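Local coordinates for antibiotic resistance protein (Deinococcus radiodurans, PDB 2VLI) that probably confers resistance to tunicamycin by acting as a phosphotransferase of the P-loop NTPase fold, at residues A[33-45]-A[55-69]. Residues are numbered along the deposited sequence; the frame is centred on the assembly and turned at random.
Sequences FVFEPEEMGQALR and PQEHPMWIPLMLDAL
The carbonyl oxygen P37 O is gripped from both faces of its plane: M40 N, three residues on, bonds to it, and W61 NE1 reaches it across the contact at 3.1 Å. The indole's bond is nearly straight, 167° at the hydrogen, and the oxygen lies close to the ring plane, although the donor stands well above the plane of the carbonyl. This bond ties together two helices of the P-loop NTPase fold, 38-45 and 61-69, whose axes run at 130° and approach to 9.4 Å. W61 CG is set anti to the backbone N (chi1 -179°), which turns the indole edge toward P37 O and G41 N. The ring is sandwiched, with Q56 CB over the centre of one face and M65 CE nearer the rim of the other. Its CD1 meets G41 N at 3.5 Å, and without a side chain on G41, P55 CB can come close to the backbone there.

M40 is a knob among W61, L64, M65 and A68; its chain bends at chi2 and chi3, bringing CE to L64 O and A68 CB. One turn on, L44 splits its work: CB lies over the face of the H58 imidazole, CD1 packs on W61 CA at 3.5 Å, and CD2 touches M60 CB and L64 CD1. H58 ND1 in turn accepts from M60 N at 2.9 Å, a capping bond ahead of the turn into helix 61-69, while H58 NE2 bonds to T48 OG1; both ring nitrogens are thus engaged.

Toward the sheet, P37 CB packs on W61 CZ2 and M65 CG. Beyond it, F35 takes M65 SE at its ring edge, a Met-aromatic contact, and L69 CD1 sits 3.6 Å from the ring centroid, almost exactly on the normal.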
ATOM      1  N   PHE A  33      -3.794 -24.707 -16.576  1.00 24.75           N
ATOM      2  CA  PHE A  33      -2.960 -23.888 -17.456  1.00 24.12           C
ATOM      3  C   PHE A  33      -2.468 -22.708 -16.638  1.00 22.16           C
ATOM      4  O   PHE A  33      -3.264 -22.114 -15.917  1.00 20.47           O
ATOM      5  CB  PHE A  33      -3.767 -23.412 -18.679  1.00 24.54           C
ATOM      6  CG  PHE A  33      -2.999 -22.514 -19.619  1.00 24.99           C
ATOM      7  CD1 PHE A  33      -3.128 -21.131 -19.540  1.00 25.21           C
ATOM      8  CD2 PHE A  33      -2.190 -23.047 -20.612  1.00 26.51           C
ATOM      9  CE1 PHE A  33      -2.435 -20.294 -20.411  1.00 23.95           C
ATOM     10  CE2 PHE A  33      -1.483 -22.225 -21.464  1.00 26.93           C
ATOM     11  CZ  PHE A  33      -1.615 -20.831 -21.373  1.00 24.83           C
ATOM     12  N   VAL A  34      -1.179 -22.412 -16.743  1.00 20.82           N
ATOM     13  CA  VAL A  34      -0.584 -21.294 -16.070  1.00 20.99           C
ATOM     14  C   VAL A  34      -0.602 -20.052 -16.987  1.00 20.80           C
ATOM     15  O   VAL A  34       0.107 -19.963 -17.986  1.00 21.24           O
ATOM     16  CB  VAL A  34       0.844 -21.598 -15.580  1.00 21.73           C
ATOM     17  CG1 VAL A  34       1.364 -20.433 -14.785  1.00 21.49           C
ATOM     18  CG2 VAL A  34       0.899 -22.854 -14.669  1.00 19.14           C
ATOM     19  N   PHE A  35      -1.465 -19.109 -16.633  1.00 20.31           N
ATOM     20  CA  PHE A  35      -1.600 -17.829 -17.305  1.00 19.07           C
ATOM     21  C   PHE A  35      -0.660 -16.822 -16.676  1.00 19.92           C
ATOM     22  O   PHE A  35      -0.802 -16.489 -15.506  1.00 20.17           O
ATOM     23  CB  PHE A  35      -3.043 -17.401 -17.175  1.00 18.57           C
ATOM     24  CG  PHE A  35      -3.383 -16.102 -17.836  1.00 19.63           C
ATOM     25  CD1 PHE A  35      -4.120 -16.092 -19.043  1.00 19.76           C
ATOM     26  CD2 PHE A  35      -3.047 -14.899 -17.258  1.00 17.45           C
ATOM     27  CE1 PHE A  35      -4.519 -14.894 -19.622  1.00 18.82           C
ATOM     28  CE2 PHE A  35      -3.443 -13.723 -17.836  1.00 19.73           C
ATOM     29  CZ  PHE A  35      -4.166 -13.740 -19.050  1.00 18.25           C
ATOM     30  N   GLU A  36       0.316 -16.334 -17.441  1.00 20.53           N
ATOM     31  CA  GLU A  36       1.387 -15.482 -16.920  1.00 21.19           C
ATOM     32  C   GLU A  36       1.206 -14.062 -17.382  1.00 20.64           C
ATOM     33  O   GLU A  36       1.542 -13.758 -18.524  1.00 19.43           O
ATOM     34  CB  GLU A  36       2.760 -15.964 -17.380  1.00 22.96           C
ATOM     35  CG  GLU A  36       2.954 -17.417 -17.139  1.00 29.62           C
ATOM     36  CD  GLU A  36       4.385 -17.869 -17.288  1.00 38.82           C
ATOM     37  OE1 GLU A  36       5.002 -17.643 -18.375  1.00 45.64           O
ATOM     38  OE2 GLU A  36       4.872 -18.497 -16.311  1.00 46.88           O
ATOM     39  N   PRO A  37       0.674 -13.173 -16.506  1.00 20.17           N
ATOM     40  CA  PRO A  37       0.337 -11.802 -16.855  1.00 21.43           C
ATOM     41  C   PRO A  37       1.499 -10.999 -17.375  1.00 21.90           C
ATOM     42  O   PRO A  37       1.324 -10.057 -18.122  1.00 22.01           O
ATOM     43  CB  PRO A  37      -0.119 -11.197 -15.525  1.00 21.45           C
ATOM     44  CG  PRO A  37      -0.553 -12.350 -14.746  1.00 21.14           C
ATOM     45  CD  PRO A  37       0.327 -13.472 -15.113  1.00 21.25           C
ATOM     46  N   GLU A  38       2.698 -11.351 -16.965  1.00 23.00           N
ATOM     47  CA  GLU A  38       3.865 -10.675 -17.475  1.00 24.17           C
ATOM     48  C   GLU A  38       4.028 -10.760 -19.012  1.00 23.67           C
ATOM     49  O   GLU A  38       4.637  -9.878 -19.593  1.00 23.35           O
ATOM     50  CB  GLU A  38       5.133 -11.198 -16.769  1.00 25.67           C
ATOM     51  CG  GLU A  38       5.281 -12.721 -16.819  1.00 30.95           C
ATOM     52  CD  GLU A  38       4.649 -13.494 -15.583  1.00 35.66           C
ATOM     53  OE1 GLU A  38       3.438 -13.428 -15.321  1.00 29.22           O
ATOM     54  OE2 GLU A  38       5.392 -14.240 -14.901  1.00 42.53           O
ATOM     55  N   GLU A  39       3.514 -11.808 -19.663  1.00 23.07           N
ATOM     56  CA  GLU A  39       3.531 -11.858 -21.145  1.00 23.62           C
ATOM     57  C   GLU A  39       2.845 -10.652 -21.779  1.00 22.53           C
ATOM     58  O   GLU A  39       3.216 -10.224 -22.870  1.00 22.88           O
ATOM     59  CB  GLU A  39       2.855 -13.114 -21.714  1.00 24.57           C
ATOM     60  CG  GLU A  39       3.332 -14.448 -21.243  1.00 28.18           C
ATOM     61  CD  GLU A  39       4.756 -14.790 -21.646  1.00 34.24           C
ATOM     62  OE1 GLU A  39       5.462 -13.963 -22.254  1.00 40.85           O
ATOM     63  OE2 GLU A  39       5.176 -15.924 -21.340  1.00 40.58           O
HETATM   64  N   MSE A  40       1.817 -10.124 -21.127  1.00 22.13           N
HETATM   65  CA  MSE A  40       1.122  -8.943 -21.650  1.00 21.22           C
HETATM   66  C   MSE A  40       1.961  -7.709 -21.393  1.00 22.26           C
HETATM   67  O   MSE A  40       1.982  -6.768 -22.210  1.00 22.71           O
HETATM   68  CB  MSE A  40      -0.249  -8.772 -21.027  1.00 20.44           C
HETATM   69  CG  MSE A  40      -0.994  -7.581 -21.619  1.00 18.67           C
HETATM   70 SE   MSE A  40      -1.334  -7.804 -23.617  1.00 22.12          SE
HETATM   71  CE  MSE A  40      -2.570  -9.256 -23.473  1.00 17.62           C
ATOM     72  N   GLY A  41       2.655  -7.681 -20.252  1.00 22.29           N
ATOM     73  CA  GLY A  41       3.561  -6.603 -20.000  1.00 21.76           C
ATOM     74  C   GLY A  41       4.675  -6.535 -21.022  1.00 21.91           C
ATOM     75  O   GLY A  41       5.037  -5.473 -21.458  1.00 22.68           O
ATOM     76  N   GLN A  42       5.253  -7.663 -21.396  1.00 22.24           N
ATOM     77  CA  GLN A  42       6.360  -7.632 -22.354  1.00 23.81           C
ATOM     78  C   GLN A  42       5.951  -7.149 -23.759  1.00 23.77           C
ATOM     79  O   GLN A  42       6.723  -6.491 -24.453  1.00 24.88           O
ATOM     80  CB  GLN A  42       7.014  -8.995 -22.414  1.00 24.35           C
ATOM     81  CG  GLN A  42       7.617  -9.341 -21.043  1.00 30.55           C
ATOM     82  CD  GLN A  42       8.713  -8.342 -20.600  1.00 37.12           C
ATOM     83  OE1 GLN A  42       9.730  -8.204 -21.285  1.00 42.49           O
ATOM     84  NE2 GLN A  42       8.500  -7.650 -19.470  1.00 37.03           N
ATOM     85  N   ALA A  43       4.731  -7.487 -24.145  1.00 21.82           N
ATOM     86  CA  ALA A  43       4.132  -7.069 -25.412  1.00 21.00           C
ATOM     87  C   ALA A  43       3.949  -5.585 -25.364  1.00 20.21           C
ATOM     88  O   ALA A  43       4.395  -4.851 -26.257  1.00 18.46           O
ATOM     89  CB  ALA A  43       2.784  -7.762 -25.606  1.00 19.96           C
ATOM     90  N   LEU A  44       3.358  -5.093 -24.284  1.00 20.27           N
ATOM     91  CA  LEU A  44       3.128  -3.658 -24.214  1.00 21.29           C
ATOM     92  C   LEU A  44       4.402  -2.782 -24.158  1.00 22.77           C
ATOM     93  O   LEU A  44       4.451  -1.658 -24.701  1.00 23.22           O
ATOM     94  CB  LEU A  44       2.208  -3.360 -23.051  1.00 21.48           C
ATOM     95  CG  LEU A  44       0.785  -3.887 -23.237  1.00 21.57           C
ATOM     96  CD1 LEU A  44       0.142  -3.964 -21.843  1.00 21.00           C
ATOM     97  CD2 LEU A  44      -0.076  -3.018 -24.209  1.00 21.37           C
ATOM     98  N   ARG A  45       5.426  -3.263 -23.490  1.00 24.28           N
ATOM     99  CA  ARG A  45       6.670  -2.524 -23.471  1.00 25.72           C
ATOM    100  C   ARG A  45       7.246  -2.384 -24.901  1.00 25.54           C
ATOM    101  O   ARG A  45       7.677  -1.316 -25.265  1.00 25.84           O
ATOM    102  CB  ARG A  45       7.669  -3.122 -22.481  1.00 26.74           C
ATOM    103  CG  ARG A  45       8.533  -4.275 -22.943  1.00 32.83           C
ATOM    104  CD  ARG A  45       9.772  -4.464 -22.020  1.00 39.15           C
ATOM    105  NE  ARG A  45      10.960  -4.639 -22.838  1.00 46.14           N
ATOM    106  CZ  ARG A  45      11.285  -5.756 -23.484  1.00 51.59           C
ATOM    107  NH1 ARG A  45      10.522  -6.835 -23.377  1.00 54.70           N
ATOM    108  NH2 ARG A  45      12.384  -5.799 -24.239  1.00 54.02           N
ATOM    109  N   PRO A  55       6.873  -2.817 -16.744  1.00 32.61           N
ATOM    110  CA  PRO A  55       5.818  -3.124 -17.720  1.00 32.71           C
ATOM    111  C   PRO A  55       4.445  -3.232 -17.083  1.00 32.76           C
ATOM    112  O   PRO A  55       3.485  -2.783 -17.674  1.00 31.77           O
ATOM    113  CB  PRO A  55       6.258  -4.474 -18.290  1.00 32.42           C
ATOM    114  CG  PRO A  55       7.698  -4.449 -18.204  1.00 33.10           C
ATOM    115  CD  PRO A  55       7.992  -3.767 -16.874  1.00 32.65           C
ATOM    116  N   GLN A  56       4.365  -3.762 -15.855  1.00 32.64           N
ATOM    117  CA  GLN A  56       3.081  -3.898 -15.175  1.00 33.07           C
ATOM    118  C   GLN A  56       2.540  -2.598 -14.644  1.00 32.51           C
ATOM    119  O   GLN A  56       1.460  -2.577 -14.071  1.00 34.32           O
ATOM    120  CB  GLN A  56       3.150  -4.917 -14.043  1.00 34.06           C
ATOM    121  CG  GLN A  56       3.709  -6.234 -14.477  1.00 37.07           C
ATOM    122  CD  GLN A  56       3.403  -7.342 -13.489  1.00 42.52           C
ATOM    123  OE1 GLN A  56       3.303  -7.100 -12.267  1.00 42.76           O
ATOM    124  NE2 GLN A  56       3.223  -8.567 -14.014  1.00 44.15           N
ATOM    125  N   GLU A  57       3.247  -1.507 -14.893  1.00 31.75           N
ATOM    126  CA  GLU A  57       2.719  -0.153 -14.665  1.00 31.79           C
ATOM    127  C   GLU A  57       2.208   0.516 -15.933  1.00 30.65           C
ATOM    128  O   GLU A  57       1.754   1.659 -15.887  1.00 31.42           O
ATOM    129  CB  GLU A  57       3.804   0.738 -14.057  1.00 32.79           C
ATOM    130  CG  GLU A  57       4.523   0.110 -12.868  1.00 35.49           C
ATOM    131  CD  GLU A  57       3.848   0.333 -11.531  1.00 41.87           C
ATOM    132  OE1 GLU A  57       2.770   0.987 -11.501  1.00 45.49           O
ATOM    133  OE2 GLU A  57       4.404  -0.164 -10.503  1.00 44.45           O
ATOM    134  N   HIS A  58       2.276  -0.186 -17.067  1.00 28.88           N
ATOM    135  CA  HIS A  58       1.748   0.348 -18.322  1.00 27.03           C
ATOM    136  C   HIS A  58       0.252   0.527 -18.132  1.00 25.95           C
ATOM    137  O   HIS A  58      -0.419  -0.383 -17.669  1.00 25.70           O
ATOM    138  CB  HIS A  58       2.037  -0.618 -19.460  1.00 26.79           C
ATOM    139  CG  HIS A  58       1.697  -0.081 -20.821  1.00 25.97           C
ATOM    140  ND1 HIS A  58       0.410   0.233 -21.207  1.00 26.02           N
ATOM    141  CD2 HIS A  58       2.490   0.220 -21.877  1.00 26.51           C
ATOM    142  CE1 HIS A  58       0.423   0.676 -22.452  1.00 25.75           C
ATOM    143  NE2 HIS A  58       1.673   0.663 -22.886  1.00 24.74           N
ATOM    144  N   PRO A  59      -0.290   1.694 -18.462  1.00 25.59           N
ATOM    145  CA  PRO A  59      -1.715   1.926 -18.334  1.00 25.34           C
ATOM    146  C   PRO A  59      -2.676   0.936 -18.992  1.00 24.93           C
ATOM    147  O   PRO A  59      -3.800   0.823 -18.578  1.00 25.07           O
ATOM    148  CB  PRO A  59      -1.877   3.301 -18.974  1.00 25.99           C
ATOM    149  CG  PRO A  59      -0.585   3.976 -18.728  1.00 25.65           C
ATOM    150  CD  PRO A  59       0.418   2.912 -18.911  1.00 26.06           C
HETATM  151  N   MSE A  60      -2.253   0.256 -20.051  1.00 25.13           N
HETATM  152  CA  MSE A  60      -3.081  -0.737 -20.757  1.00 24.83           C
HETATM  153  C   MSE A  60      -2.905  -2.168 -20.201  1.00 22.84           C
HETATM  154  O   MSE A  60      -3.670  -3.052 -20.557  1.00 22.52           O
HETATM  155  CB  MSE A  60      -2.709  -0.761 -22.260  1.00 25.60           C
HETATM  156  CG  MSE A  60      -2.852   0.583 -22.964  1.00 30.53           C
HETATM  157 SE   MSE A  60      -4.667   1.261 -22.698  1.00 44.49          SE
HETATM  158  CE  MSE A  60      -5.414   0.038 -23.842  1.00 29.48           C
ATOM    159  N   TRP A  61      -1.923  -2.381 -19.332  1.00 21.19           N
ATOM    160  CA  TRP A  61      -1.643  -3.703 -18.797  1.00 20.75           C
ATOM    161  C   TRP A  61      -2.821  -4.311 -18.058  1.00 20.20           C
ATOM    162  O   TRP A  61      -3.276  -5.405 -18.383  1.00 19.57           O
ATOM    163  CB  TRP A  61      -0.425  -3.690 -17.873  1.00 19.90           C
ATOM    164  CG  TRP A  61      -0.126  -5.065 -17.341  1.00 19.51           C
ATOM    165  CD1 TRP A  61       0.439  -6.090 -18.023  1.00 20.78           C
ATOM    166  CD2 TRP A  61      -0.391  -5.564 -16.028  1.00 21.32           C
ATOM    167  NE1 TRP A  61       0.568  -7.173 -17.234  1.00 21.07           N
ATOM    168  CE2 TRP A  61       0.088  -6.881 -15.988  1.00 22.38           C
ATOM    169  CE3 TRP A  61      -0.909  -5.000 -14.859  1.00 22.78           C
ATOM    170  CZ2 TRP A  61      -0.002  -7.667 -14.854  1.00 23.51           C
ATOM    171  CZ3 TRP A  61      -1.001  -5.796 -13.724  1.00 23.54           C
ATOM    172  CH2 TRP A  61      -0.546  -7.104 -13.730  1.00 20.01           C
ATOM    173  N   ILE A  62      -3.379  -3.587 -17.082  1.00 19.65           N
ATOM    174  CA  ILE A  62      -4.548  -4.125 -16.398  1.00 19.85           C
ATOM    175  C   ILE A  62      -5.726  -4.485 -17.335  1.00 19.14           C
ATOM    176  O   ILE A  62      -6.165  -5.621 -17.369  1.00 19.30           O
ATOM    177  CB  ILE A  62      -5.059  -3.230 -15.234  1.00 20.83           C
ATOM    178  CG1 ILE A  62      -4.087  -3.296 -14.041  1.00 21.88           C
ATOM    179  CG2 ILE A  62      -6.458  -3.752 -14.844  1.00 20.63           C
ATOM    180  CD1 ILE A  62      -4.381  -2.316 -12.906  1.00 26.10           C
ATOM    181  N   PRO A  63      -6.238  -3.526 -18.108  1.00 20.15           N
ATOM    182  CA  PRO A  63      -7.367  -3.912 -18.959  1.00 19.87           C
ATOM    183  C   PRO A  63      -7.067  -4.971 -20.050  1.00 18.88           C
ATOM    184  O   PRO A  63      -7.869  -5.853 -20.290  1.00 18.33           O
ATOM    185  CB  PRO A  63      -7.817  -2.569 -19.574  1.00 20.35           C
ATOM    186  CG  PRO A  63      -6.606  -1.756 -19.575  1.00 22.18           C
ATOM    187  CD  PRO A  63      -5.883  -2.106 -18.295  1.00 20.67           C
ATOM    188  N   LEU A  64      -5.894  -4.960 -20.633  1.00 18.04           N
ATOM    189  CA  LEU A  64      -5.671  -5.883 -21.718  1.00 16.77           C
ATOM    190  C   LEU A  64      -5.339  -7.252 -21.204  1.00 16.60           C
ATOM    191  O   LEU A  64      -5.752  -8.241 -21.800  1.00 14.38           O
ATOM    192  CB  LEU A  64      -4.615  -5.387 -22.702  1.00 17.23           C
ATOM    193  CG  LEU A  64      -4.823  -4.067 -23.439  1.00 18.25           C
ATOM    194  CD1 LEU A  64      -3.862  -3.881 -24.620  1.00 17.18           C
ATOM    195  CD2 LEU A  64      -6.357  -3.850 -23.800  1.00 18.35           C
HETATM  196  N   MSE A  65      -4.555  -7.332 -20.131  1.00 16.18           N
HETATM  197  CA  MSE A  65      -4.312  -8.626 -19.528  1.00 16.85           C
HETATM  198  C   MSE A  65      -5.592  -9.300 -19.032  1.00 16.70           C
HETATM  199  O   MSE A  65      -5.745 -10.515 -19.157  1.00 15.88           O
HETATM  200  CB  MSE A  65      -3.225  -8.487 -18.455  1.00 18.01           C
HETATM  201  CG  MSE A  65      -2.842  -9.752 -17.722  1.00 19.22           C
HETATM  202 SE   MSE A  65      -4.076 -10.257 -16.274  1.00 25.36          SE
HETATM  203  CE  MSE A  65      -3.928  -8.695 -15.050  1.00 26.31           C
ATOM    204  N   LEU A  66      -6.538  -8.526 -18.497  1.00 15.51           N
ATOM    205  CA  LEU A  66      -7.798  -9.065 -17.997  1.00 15.39           C
ATOM    206  C   LEU A  66      -8.748  -9.477 -19.129  1.00 15.04           C
ATOM    207  O   LEU A  66      -9.476 -10.457 -19.027  1.00 16.82           O
ATOM    208  CB  LEU A  66      -8.486  -8.060 -17.072  1.00 15.94           C
ATOM    209  CG  LEU A  66      -7.899  -7.792 -15.647  1.00 15.27           C
ATOM    210  CD1 LEU A  66      -8.726  -6.697 -14.919  1.00 18.47           C
ATOM    211  CD2 LEU A  66      -7.754  -9.065 -14.840  1.00 16.41           C
ATOM    212  N   ASP A  67      -8.754  -8.716 -20.215  1.00 15.72           N
ATOM    213  CA  ASP A  67      -9.418  -9.187 -21.443  1.00 16.51           C
ATOM    214  C   ASP A  67      -8.869 -10.535 -21.914  1.00 16.32           C
ATOM    215  O   ASP A  67      -9.629 -11.432 -22.249  1.00 16.76           O
ATOM    216  CB  ASP A  67      -9.225  -8.170 -22.534  1.00 17.20           C
ATOM    217  CG  ASP A  67      -9.961  -6.891 -22.271  1.00 19.05           C
ATOM    218  OD1 ASP A  67     -10.853  -6.844 -21.374  1.00 23.15           O
ATOM    219  OD2 ASP A  67      -9.622  -5.920 -22.965  1.00 20.23           O
ATOM    220  N   ALA A  68      -7.548 -10.651 -22.025  1.00 16.39           N
ATOM    221  CA  ALA A  68      -6.943 -11.933 -22.353  1.00 17.24           C
ATOM    222  C   ALA A  68      -7.342 -13.072 -21.396  1.00 17.16           C
ATOM    223  O   ALA A  68      -7.563 -14.200 -21.815  1.00 17.38           O
ATOM    224  CB  ALA A  68      -5.437 -11.801 -22.383  1.00 17.05           C
ATOM    225  N   LEU A  69      -7.335 -12.778 -20.097  1.00 18.13           N
ATOM    226  CA  LEU A  69      -7.723 -13.715 -19.054  1.00 18.58           C
ATOM    227  C   LEU A  69      -9.159 -14.195 -19.222  1.00 18.86           C
ATOM    228  O   LEU A  69      -9.436 -15.385 -19.104  1.00 19.20           O
ATOM    229  CB  LEU A  69      -7.556 -13.085 -17.661  1.00 18.25           C
ATOM    230  CG  LEU A  69      -7.753 -14.005 -16.458  1.00 20.37           C
ATOM    231  CD1 LEU A  69      -6.842 -15.238 -16.581  1.00 19.90           C
ATOM    232  CD2 LEU A  69      -7.496 -13.235 -15.153  1.00 24.06           C
TER